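Local coordinates for protein Na-translocating NADH-quinone reductase subunit C NqrC (PDB 4XHF) that is subunit C of a membrane-bound respiratory complex and carries an FMN-binding domain, with flavin mononucleotide bound to its soluble fragment, at residues K68-L74 / N115-K121. Sequence-based numbering, arbitrary orientation.
Sequences KPLLINL and NDARVFK
With K121 CG beside its own backbone N (chi1 -71°) and the chain extended beyond it, the lysine runs across L70, whose CD1 packs on K121 CE at 3.6 Å. The contact lies on one face of the antiparallel pair that strand 67-73 forms with strand 113-123 in the main sheet of NqrC. Three hydrogen-bonded pairs, K68 with K121, L70 with V119 and I72 with A117, tie the backbones. The V119 N to L70 O bond is short, 2.7 Å, and nearly straight (168°), and the same carbonyl also receives a CA-H contact from R118. One residue past the end of strand 67-73, L74 N donates to N115 O at 3.0 Å.

I72 CG2 lies 3.9 Å from V119 CG2 where their side chains meet at about a right angle, and L74 CD2 closes on the methyl of A117. F240 and F243 cover this apolar part of the face. On the reverse face P69 CB rests 3.9 Å from F120 CE2, with F120 also packed on helix 29-48, while L71 CD1 touches D116 CB. N73 OD1 accepts a hydrogen bond from T76 N, while on the ND2 side of the amide a water donates to D116 OD1 at 2.7 Å and accepts a weak bond from N73 ND2.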
loop_
_atom_site.group_PDB
_atom_site.type_symbol
_atom_site.label_atom_id
_atom_site.label_comp_id
_atom_site.label_asym_id
_atom_site.label_seq_id
_atom_site.Cartn_x
_atom_site.Cartn_y
_atom_site.Cartn_z
ATOM N N LYS A 68 -13.828 5.496 -2.413
ATOM C CA LYS A 68 -14.721 4.650 -1.632
ATOM C C LYS A 68 -13.910 3.752 -0.704
ATOM O O LYS A 68 -13.361 2.743 -1.146
ATOM C CB LYS A 68 -15.598 3.800 -2.552
ATOM C CG LYS A 68 -16.552 2.872 -1.822
ATOM C CD LYS A 68 -17.582 2.273 -2.776
ATOM C CE LYS A 68 -17.651 0.761 -2.645
ATOM N NZ LYS A 68 -18.465 0.114 -3.718
ATOM N N PRO A 69 -13.813 4.122 0.583
ATOM C CA PRO A 69 -13.101 3.260 1.531
ATOM C C PRO A 69 -13.837 1.947 1.765
ATOM O O PRO A 69 -15.067 1.932 1.826
ATOM C CB PRO A 69 -13.055 4.100 2.815
ATOM C CG PRO A 69 -13.323 5.501 2.382
ATOM C CD PRO A 69 -14.238 5.385 1.208
ATOM N N LEU A 70 -13.081 0.862 1.886
ATOM C CA LEU A 70 -13.651 -0.463 2.083
ATOM C C LEU A 70 -12.857 -1.252 3.103
ATOM O O LEU A 70 -11.629 -1.226 3.098
ATOM C CB LEU A 70 -13.682 -1.240 0.768
ATOM C CG LEU A 70 -14.614 -0.734 -0.329
ATOM C CD1 LEU A 70 -14.317 -1.454 -1.626
ATOM C CD2 LEU A 70 -16.057 -0.943 0.077
ATOM N N LEU A 71 -13.571 -1.950 3.978
ATOM C CA LEU A 71 -12.961 -2.938 4.850
ATOM C C LEU A 71 -13.262 -4.305 4.253
ATOM O O LEU A 71 -14.424 -4.672 4.099
ATOM C CB LEU A 71 -13.500 -2.824 6.277
ATOM C CG LEU A 71 -12.819 -3.694 7.338
ATOM C CD1 LEU A 71 -11.366 -3.274 7.540
ATOM C CD2 LEU A 71 -13.591 -3.640 8.652
ATOM N N ILE A 72 -12.216 -5.046 3.901
ATOM C CA ILE A 72 -12.387 -6.328 3.231
ATOM C C ILE A 72 -11.749 -7.454 4.029
ATOM O O ILE A 72 -10.734 -7.263 4.698
ATOM C CB ILE A 72 -11.787 -6.306 1.801
ATOM C CG1 ILE A 72 -10.281 -6.029 1.837
ATOM C CG2 ILE A 72 -12.497 -5.265 0.948
ATOM C CD1 ILE A 72 -9.427 -7.269 1.692
ATOM N N ASN A 73 -12.369 -8.626 3.959
ATOM C CA ASN A 73 -11.815 -9.830 4.555
ATOM C C ASN A 73 -10.727 -10.400 3.656
ATOM O O ASN A 73 -10.989 -10.784 2.518
ATOM C CB ASN A 73 -12.916 -10.864 4.781
ATOM C CG ASN A 73 -12.433 -12.070 5.553
ATOM O OD1 ASN A 73 -11.810 -12.971 4.996
ATOM N ND2 ASN A 73 -12.722 -12.094 6.847
ATOM N N LEU A 74 -9.505 -10.448 4.172
ATOM C CA LEU A 74 -8.353 -10.842 3.371
ATOM C C LEU A 74 -8.437 -12.283 2.874
ATOM O O LEU A 74 -8.020 -12.582 1.756
ATOM C CB LEU A 74 -7.069 -10.645 4.178
ATOM C CG LEU A 74 -6.608 -9.192 4.322
ATOM C CD1 LEU A 74 -5.564 -9.064 5.418
ATOM C CD2 LEU A 74 -6.059 -8.670 3.004
ATOM N N ASN A 115 -7.232 -9.878 10.160
ATOM C CA ASN A 115 -8.137 -10.619 9.291
ATOM C C ASN A 115 -8.698 -9.721 8.197
ATOM O O ASN A 115 -8.915 -10.166 7.069
ATOM C CB ASN A 115 -9.278 -11.234 10.100
ATOM C CG ASN A 115 -8.804 -12.323 11.043
ATOM O OD1 ASN A 115 -7.763 -12.942 10.822
ATOM N ND2 ASN A 115 -9.571 -12.566 12.098
ATOM N N ASP A 116 -8.921 -8.455 8.543
ATOM C CA ASP A 116 -9.473 -7.474 7.611
ATOM C C ASP A 116 -8.466 -6.376 7.294
ATOM O O ASP A 116 -7.675 -5.978 8.148
ATOM C CB ASP A 116 -10.745 -6.838 8.181
ATOM C CG ASP A 116 -11.837 -7.852 8.461
ATOM O OD1 ASP A 116 -11.785 -8.962 7.890
ATOM O OD2 ASP A 116 -12.752 -7.535 9.248
ATOM N N ALA A 117 -8.514 -5.888 6.058
ATOM C CA ALA A 117 -7.685 -4.768 5.630
ATOM C C ALA A 117 -8.561 -3.652 5.073
ATOM O O ALA A 117 -9.599 -3.913 4.464
ATOM C CB ALA A 117 -6.679 -5.222 4.591
ATOM N N ARG A 118 -8.145 -2.411 5.297
ATOM C CA ARG A 118 -8.835 -1.261 4.730
ATOM C C ARG A 118 -8.234 -0.925 3.377
ATOM O O ARG A 118 -7.031 -0.702 3.273
ATOM C CB ARG A 118 -8.749 -0.054 5.661
ATOM C CG ARG A 118 -9.327 1.224 5.069
ATOM C CD ARG A 118 -9.221 2.368 6.055
ATOM N NE ARG A 118 -7.844 2.574 6.494
ATOM C CZ ARG A 118 -7.494 3.289 7.558
ATOM N NH1 ARG A 118 -8.419 3.872 8.306
ATOM N NH2 ARG A 118 -6.213 3.416 7.877
ATOM N N VAL A 119 -9.078 -0.891 2.352
ATOM C CA VAL A 119 -8.638 -0.580 0.999
ATOM C C VAL A 119 -9.472 0.565 0.444
ATOM O O VAL A 119 -10.512 0.909 1.002
ATOM C CB VAL A 119 -8.744 -1.809 0.069
ATOM C CG1 VAL A 119 -7.863 -2.934 0.577
ATOM C CG2 VAL A 119 -10.184 -2.282 -0.048
ATOM N N PHE A 120 -9.004 1.150 -0.654
ATOM C CA PHE A 120 -9.661 2.306 -1.255
ATOM C C PHE A 120 -9.804 2.152 -2.764
ATOM O O PHE A 120 -8.815 1.981 -3.469
ATOM C CB PHE A 120 -8.877 3.582 -0.951
ATOM C CG PHE A 120 -8.609 3.797 0.507
ATOM C CD1 PHE A 120 -7.483 3.256 1.104
ATOM C CD2 PHE A 120 -9.474 4.552 1.276
ATOM C CE1 PHE A 120 -7.232 3.459 2.447
ATOM C CE2 PHE A 120 -9.230 4.759 2.617
ATOM C CZ PHE A 120 -8.107 4.212 3.203
ATOM N N LYS A 121 -11.041 2.211 -3.250
ATOM C CA LYS A 121 -11.299 2.283 -4.682
ATOM C C LYS A 121 -11.297 3.745 -5.102
ATOM O O LYS A 121 -11.965 4.566 -4.478
ATOM C CB LYS A 121 -12.634 1.628 -5.040
ATOM C CG LYS A 121 -12.646 0.111 -4.926
ATOM C CD LYS A 121 -14.005 -0.454 -5.307
ATOM C CE LYS A 121 -14.045 -1.964 -5.175
ATOM N NZ LYS A 121 -15.383 -2.511 -5.527
HETATM O O HOH W 1 -12.983 -10.519 9.697
#